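Local coordinates for aclacinomycin-N/aclacinomycin-A oxidase (Streptomyces galilaeus, PDB 2IPI), which uses bicovalently bound FAD and oxygen to oxidise the terminal sugar of aclacinomycin N and then of aclacinomycin A, completing the biosynthesis of aclacinomycin Y, at residues K362-Y367 / E443-I448; V484-L489 / G493-L498. One frame throughout, in Å; residues are numbered along the deposited sequence.

Contact 1 (K362-Y367 / E443-I448); sequences KSKGAY and EIYREI
This is a buried strand-to-helix contact in which one tyrosine of helix 434-448, Tyr445, reaches strand 360-368, an outermost strand of the seven-stranded antiparallel sheet. Between 362-367 and 443-448 one aromatic side chain does the bridging, across a gap in which the closest CA atoms, those of Lys364 and Tyr445, are still 7.7 Å apart. The Tyr445 side chain leaves the helix with CG anti to the backbone N (chi1 -161°), which brings the ring to the strand. There the ring meets two different neighbours. Over one face lies the aliphatic part of Lys364: its CD comes to 3.4 Å from Tyr445 CG, and its CE makes a CH-pi contact 3.8 Å from the ring centroid, displaced toward the rim. Bends at its third and fourth torsions take the Lys364 chain past the ring, and its ammonium group has its main partners in Asp471 and Asp473. The lysine thus gives its methylenes to the tyrosine and its charge to the two aspartates, and any cation-pi term is at most weak. Tyr445 continues the aromatic packing with an edge-to-face contact to Phe449. Gly365 lies close to Tyr469, an active-site residue that binds aclacinomycin Y, so the contact sits just behind the pocket, one layer from the ligand. At the ring edge, in its plane, Tyr445 OH donates to Gly365 O at 2.6 Å, although the hydroxyl's exact placement is somewhat doubtful.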
loop_
_atom_site.group_PDB
_atom_site.type_symbol
_atom_site.label_atom_id
_atom_site.label_comp_id
_atom_site.label_asym_id
_atom_site.label_seq_id
_atom_site.Cartn_x
_atom_site.Cartn_y
_atom_site.Cartn_z
ATOM N N LYS A 362 -9.453 -7.396 -9.122
ATOM C CA LYS A 362 -9.939 -6.033 -9.123
ATOM C C LYS A 362 -10.161 -5.564 -7.698
ATOM O O LYS A 362 -10.831 -6.270 -6.935
ATOM C CB LYS A 362 -11.227 -5.905 -9.949
ATOM C CG LYS A 362 -11.780 -4.497 -10.072
ATOM C CD LYS A 362 -10.743 -3.411 -10.187
ATOM C CE LYS A 362 -10.838 -2.450 -11.352
ATOM N NZ LYS A 362 -10.290 -1.107 -10.967
ATOM N N SER A 363 -9.614 -4.412 -7.294
ATOM C CA SER A 363 -9.850 -3.988 -5.913
ATOM C C SER A 363 -10.014 -2.484 -5.755
ATOM O O SER A 363 -9.715 -1.673 -6.639
ATOM C CB SER A 363 -8.732 -4.485 -4.984
ATOM O OG SER A 363 -7.472 -4.360 -5.608
ATOM N N LYS A 364 -10.548 -2.110 -4.584
ATOM C CA LYS A 364 -10.866 -0.728 -4.259
ATOM C C LYS A 364 -10.979 -0.525 -2.756
ATOM O O LYS A 364 -11.619 -1.304 -2.037
ATOM C CB LYS A 364 -12.160 -0.258 -4.924
ATOM C CG LYS A 364 -13.089 -1.402 -5.281
ATOM C CD LYS A 364 -14.328 -0.892 -5.966
ATOM C CE LYS A 364 -14.118 0.346 -6.800
ATOM N NZ LYS A 364 -14.134 0.111 -8.268
ATOM N N GLY A 365 -10.367 0.566 -2.285
ATOM C CA GLY A 365 -10.306 0.845 -0.878
ATOM C C GLY A 365 -10.988 2.087 -0.376
ATOM O O GLY A 365 -11.723 2.738 -1.129
ATOM N N ALA A 366 -10.729 2.392 0.898
ATOM C CA ALA A 366 -11.281 3.538 1.602
ATOM C C ALA A 366 -10.646 3.760 2.977
ATOM O O ALA A 366 -10.217 2.834 3.669
ATOM C CB ALA A 366 -12.794 3.387 1.789
ATOM N N TYR A 367 -10.591 5.015 3.398
ATOM C CA TYR A 367 -10.195 5.468 4.716
ATOM C C TYR A 367 -11.426 5.870 5.534
ATOM O O TYR A 367 -12.148 6.781 5.127
ATOM C CB TYR A 367 -9.261 6.682 4.648
ATOM C CG TYR A 367 -7.836 6.396 4.257
ATOM C CD1 TYR A 367 -6.957 5.813 5.171
ATOM C CD2 TYR A 367 -7.348 6.700 2.999
ATOM C CE1 TYR A 367 -5.656 5.553 4.817
ATOM C CE2 TYR A 367 -6.037 6.439 2.629
ATOM C CZ TYR A 367 -5.191 5.863 3.554
ATOM O OH TYR A 367 -3.883 5.583 3.239
ATOM N N GLU A 443 -20.403 -3.101 -7.714
ATOM C CA GLU A 443 -21.676 -3.052 -7.010
ATOM C C GLU A 443 -21.544 -2.905 -5.504
ATOM O O GLU A 443 -22.230 -2.063 -4.924
ATOM C CB GLU A 443 -22.467 -4.331 -7.318
ATOM C CG GLU A 443 -23.305 -4.265 -8.585
ATOM C CD GLU A 443 -23.381 -5.610 -9.284
ATOM O OE1 GLU A 443 -23.763 -5.655 -10.480
ATOM O OE2 GLU A 443 -23.052 -6.632 -8.641
ATOM N N ILE A 444 -20.703 -3.683 -4.805
ATOM C CA ILE A 444 -20.606 -3.501 -3.363
ATOM C C ILE A 444 -20.110 -2.109 -2.964
ATOM O O ILE A 444 -20.586 -1.498 -2.002
ATOM C CB ILE A 444 -19.634 -4.486 -2.664
ATOM C CG1 ILE A 444 -19.075 -5.574 -3.556
ATOM C CG2 ILE A 444 -20.296 -5.035 -1.401
ATOM C CD1 ILE A 444 -17.876 -6.303 -2.981
ATOM N N TYR A 445 -19.124 -1.640 -3.723
ATOM C CA TYR A 445 -18.504 -0.354 -3.448
ATOM C C TYR A 445 -19.469 0.821 -3.599
ATOM O O TYR A 445 -19.614 1.620 -2.671
ATOM C CB TYR A 445 -17.316 -0.152 -4.391
ATOM C CG TYR A 445 -16.323 0.890 -3.927
ATOM C CD1 TYR A 445 -16.267 2.142 -4.512
ATOM C CD2 TYR A 445 -15.425 0.600 -2.907
ATOM C CE1 TYR A 445 -15.353 3.097 -4.087
ATOM C CE2 TYR A 445 -14.512 1.543 -2.480
ATOM C CZ TYR A 445 -14.479 2.785 -3.071
ATOM O OH TYR A 445 -13.563 3.716 -2.642
ATOM N N ARG A 446 -20.104 0.929 -4.762
ATOM C CA ARG A 446 -21.032 2.022 -5.032
ATOM C C ARG A 446 -22.177 2.033 -4.025
ATOM O O ARG A 446 -22.700 3.058 -3.593
ATOM C CB ARG A 446 -21.584 1.916 -6.454
ATOM N N GLU A 447 -22.592 0.827 -3.644
ATOM C CA GLU A 447 -23.722 0.712 -2.717
ATOM C C GLU A 447 -23.335 1.126 -1.314
ATOM O O GLU A 447 -24.120 1.813 -0.640
ATOM C CB GLU A 447 -24.226 -0.727 -2.770
ATOM C CG GLU A 447 -25.716 -0.895 -2.524
ATOM C CD GLU A 447 -26.026 -2.373 -2.326
ATOM O OE1 GLU A 447 -26.184 -3.068 -3.354
ATOM O OE2 GLU A 447 -26.079 -2.791 -1.151
ATOM N N ILE A 448 -22.155 0.760 -0.782
ATOM C CA ILE A 448 -21.939 1.332 0.550
ATOM C C ILE A 448 -21.509 2.793 0.457
ATOM O O ILE A 448 -21.500 3.493 1.476
ATOM C CB ILE A 448 -20.947 0.572 1.442
ATOM C CG1 ILE A 448 -19.647 1.356 1.683
ATOM C CG2 ILE A 448 -20.674 -0.839 0.948
ATOM C CD1 ILE A 448 -18.445 0.545 1.303
#

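Contact 2 (V484-L489 / G493-L498); sequences VPWYTL and GNYPRL
The ring of Tyr495 lies nearly parallel to that of Tyr487, with planes at only 2°, yet what sits over its centre is a methylene. Tyr487 CB stands 3.3 Å from the Tyr495 centroid and 7° off the ring normal. The stack is correspondingly offset, its centroids 4.2 Å apart, and the Tyr487 ring is displaced toward the CD1 and CE1 side of Tyr495, where Tyr487 CG approaches Tyr495 CE1 to 3.3 Å. Such separations mean tight packing, with a CH-pi contact and a ring stack made by the same pair. Tyr487 CG lies between its own backbone N and carbonyl carbon, a torsion that folds the ring back over the start of its helix; CB of Pro485, the residue at the N-cap position of helix 486-491, therefore lies against one face while Tyr495 takes the opposite one. The three rings of Trp486, Tyr487 and Tyr495 form an aromatic cluster at the junction of two successive helices, 486-491 and 495-505, within the berberine-like region of this flavoenzyme. Trp486 joins the cluster with its plane steeply turned to the other two. Tyr487 CB lies over the centre of one face of its indole, so this methylene sits in the corner between the indole and the phenol ring of Tyr495. Tyr495 in turn directs its edge toward the Trp486 face in an offset edge-to-face pair, planes at 75°, and its OH is the nearest part, 3.7 Å from Trp486 CZ2. That hydroxyl is also hydrogen-bonded to the backbone N of Arg518, near the C-terminus.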
loop_
_atom_site.group_PDB
_atom_site.type_symbol
_atom_site.label_atom_id
_atom_site.label_comp_id
_atom_site.label_asym_id
_atom_site.label_seq_id
_atom_site.Cartn_x
_atom_site.Cartn_y
_atom_site.Cartn_z
ATOM N N VAL A 484 -16.901 14.997 -7.118
ATOM C CA VAL A 484 -15.549 15.039 -6.566
ATOM C C VAL A 484 -14.545 14.388 -7.503
ATOM O O VAL A 484 -14.782 13.279 -7.999
ATOM C CB VAL A 484 -15.535 14.349 -5.192
ATOM C CG1 VAL A 484 -14.163 14.442 -4.545
ATOM C CG2 VAL A 484 -16.605 14.982 -4.300
ATOM N N PRO A 485 -13.427 15.061 -7.756
ATOM C CA PRO A 485 -12.423 14.526 -8.688
ATOM C C PRO A 485 -11.595 13.418 -8.046
ATOM O O PRO A 485 -11.582 13.310 -6.813
ATOM C CB PRO A 485 -11.539 15.732 -8.987
ATOM C CG PRO A 485 -11.860 16.769 -7.978
ATOM C CD PRO A 485 -13.042 16.352 -7.174
ATOM N N TRP A 486 -10.920 12.610 -8.863
ATOM C CA TRP A 486 -10.121 11.516 -8.321
ATOM C C TRP A 486 -9.005 12.018 -7.414
ATOM O O TRP A 486 -8.585 11.353 -6.461
ATOM C CB TRP A 486 -9.530 10.682 -9.473
ATOM C CG TRP A 486 -8.542 11.508 -10.252
ATOM C CD1 TRP A 486 -8.773 12.448 -11.221
ATOM C CD2 TRP A 486 -7.121 11.443 -10.078
ATOM N NE1 TRP A 486 -7.579 12.970 -11.669
ATOM C CE2 TRP A 486 -6.552 12.361 -10.976
ATOM C CE3 TRP A 486 -6.288 10.687 -9.247
ATOM C CZ2 TRP A 486 -5.170 12.536 -11.052
ATOM C CZ3 TRP A 486 -4.927 10.867 -9.331
ATOM C CH2 TRP A 486 -4.372 11.792 -10.231
ATOM N N TYR A 487 -8.477 13.208 -7.710
ATOM C CA TYR A 487 -7.295 13.661 -6.966
ATOM C C TYR A 487 -7.674 14.176 -5.586
ATOM O O TYR A 487 -6.896 14.075 -4.628
ATOM C CB TYR A 487 -6.498 14.717 -7.744
ATOM C CG TYR A 487 -7.277 15.865 -8.327
ATOM C CD1 TYR A 487 -7.461 15.974 -9.696
ATOM C CD2 TYR A 487 -7.836 16.846 -7.514
ATOM C CE1 TYR A 487 -8.175 17.019 -10.244
ATOM C CE2 TYR A 487 -8.550 17.894 -8.062
ATOM C CZ TYR A 487 -8.718 17.982 -9.426
ATOM O OH TYR A 487 -9.433 19.029 -9.977
ATOM N N THR A 488 -8.872 14.733 -5.439
ATOM C CA THR A 488 -9.417 15.038 -4.117
ATOM C C THR A 488 -9.477 13.754 -3.296
ATOM O O THR A 488 -9.101 13.692 -2.134
ATOM C CB THR A 488 -10.820 15.658 -4.236
ATOM O OG1 THR A 488 -10.695 16.907 -4.951
ATOM C CG2 THR A 488 -11.432 15.951 -2.875
ATOM N N LEU A 489 -9.966 12.707 -3.973
ATOM C CA LEU A 489 -10.193 11.434 -3.321
ATOM C C LEU A 489 -8.894 10.912 -2.717
ATOM O O LEU A 489 -8.894 10.475 -1.575
ATOM C CB LEU A 489 -10.768 10.402 -4.293
ATOM C CG LEU A 489 -12.205 10.608 -4.772
ATOM C CD1 LEU A 489 -12.685 9.356 -5.492
ATOM C CD2 LEU A 489 -13.151 10.946 -3.629
ATOM N N GLY A 493 -6.431 18.129 0.249
ATOM C CA GLY A 493 -5.855 19.435 -0.012
ATOM C C GLY A 493 -4.407 19.453 -0.442
ATOM O O GLY A 493 -3.834 20.524 -0.642
ATOM N N ASN A 494 -3.786 18.282 -0.563
ATOM C CA ASN A 494 -2.363 18.201 -0.879
ATOM C C ASN A 494 -2.062 18.228 -2.360
ATOM O O ASN A 494 -0.901 18.433 -2.735
ATOM C CB ASN A 494 -1.782 16.921 -0.258
ATOM C CG ASN A 494 -1.314 17.185 1.161
ATOM O OD1 ASN A 494 -1.485 18.276 1.710
ATOM N ND2 ASN A 494 -0.706 16.158 1.764
ATOM N N TYR A 495 -3.059 18.023 -3.205
ATOM C CA TYR A 495 -2.851 17.932 -4.634
ATOM C C TYR A 495 -2.204 19.140 -5.301
ATOM O O TYR A 495 -1.321 18.918 -6.151
ATOM C CB TYR A 495 -4.190 17.703 -5.355
ATOM C CG TYR A 495 -4.046 17.200 -6.770
ATOM C CD1 TYR A 495 -4.618 17.926 -7.817
ATOM C CD2 TYR A 495 -3.368 16.023 -7.076
ATOM C CE1 TYR A 495 -4.497 17.479 -9.116
ATOM C CE2 TYR A 495 -3.253 15.574 -8.381
ATOM C CZ TYR A 495 -3.820 16.314 -9.403
ATOM O OH TYR A 495 -3.732 15.896 -10.715
ATOM N N PRO A 496 -2.606 20.360 -4.988
ATOM C CA PRO A 496 -1.985 21.492 -5.721
ATOM C C PRO A 496 -0.473 21.493 -5.518
ATOM O O PRO A 496 0.326 21.654 -6.432
ATOM C CB PRO A 496 -2.629 22.717 -5.086
ATOM C CG PRO A 496 -3.925 22.220 -4.528
ATOM C CD PRO A 496 -3.582 20.849 -4.007
ATOM N N ARG A 497 -0.078 21.294 -4.254
ATOM C CA ARG A 497 1.342 21.259 -3.922
ATOM C C ARG A 497 2.059 20.154 -4.690
ATOM O O ARG A 497 3.188 20.325 -5.133
ATOM C CB ARG A 497 1.535 21.065 -2.417
ATOM N N LEU A 498 1.383 19.017 -4.925
ATOM C CA LEU A 498 1.970 17.985 -5.785
ATOM C C LEU A 498 1.994 18.358 -7.259
ATOM O O LEU A 498 2.900 17.948 -8.008
ATOM C CB LEU A 498 1.204 16.662 -5.634
ATOM C CG LEU A 498 1.504 15.916 -4.320
ATOM C CD1 LEU A 498 0.395 14.929 -3.993
ATOM C CD2 LEU A 498 2.862 15.231 -4.434
#

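Overall arrangement
Both contacts show a tyrosine delivered from a helix as the main bridge, but the partners differ with place in the fold. Contact 1 is fully buried and joins a sheet to a helix beside the substrate pocket, so its tyrosine is met by a backbone carbonyl and by a lysine whose charge is answered by aspartates. Contact 2 is only partly buried, joins the N-terminal turns of two successive helices, and relies across its segments on ring stacking and CH-pi packing. They share no secondary-structure element, although helices 434-448 and 486-491 follow one another in the chain. Their centres stand about 19 Å apart, and they do not touch.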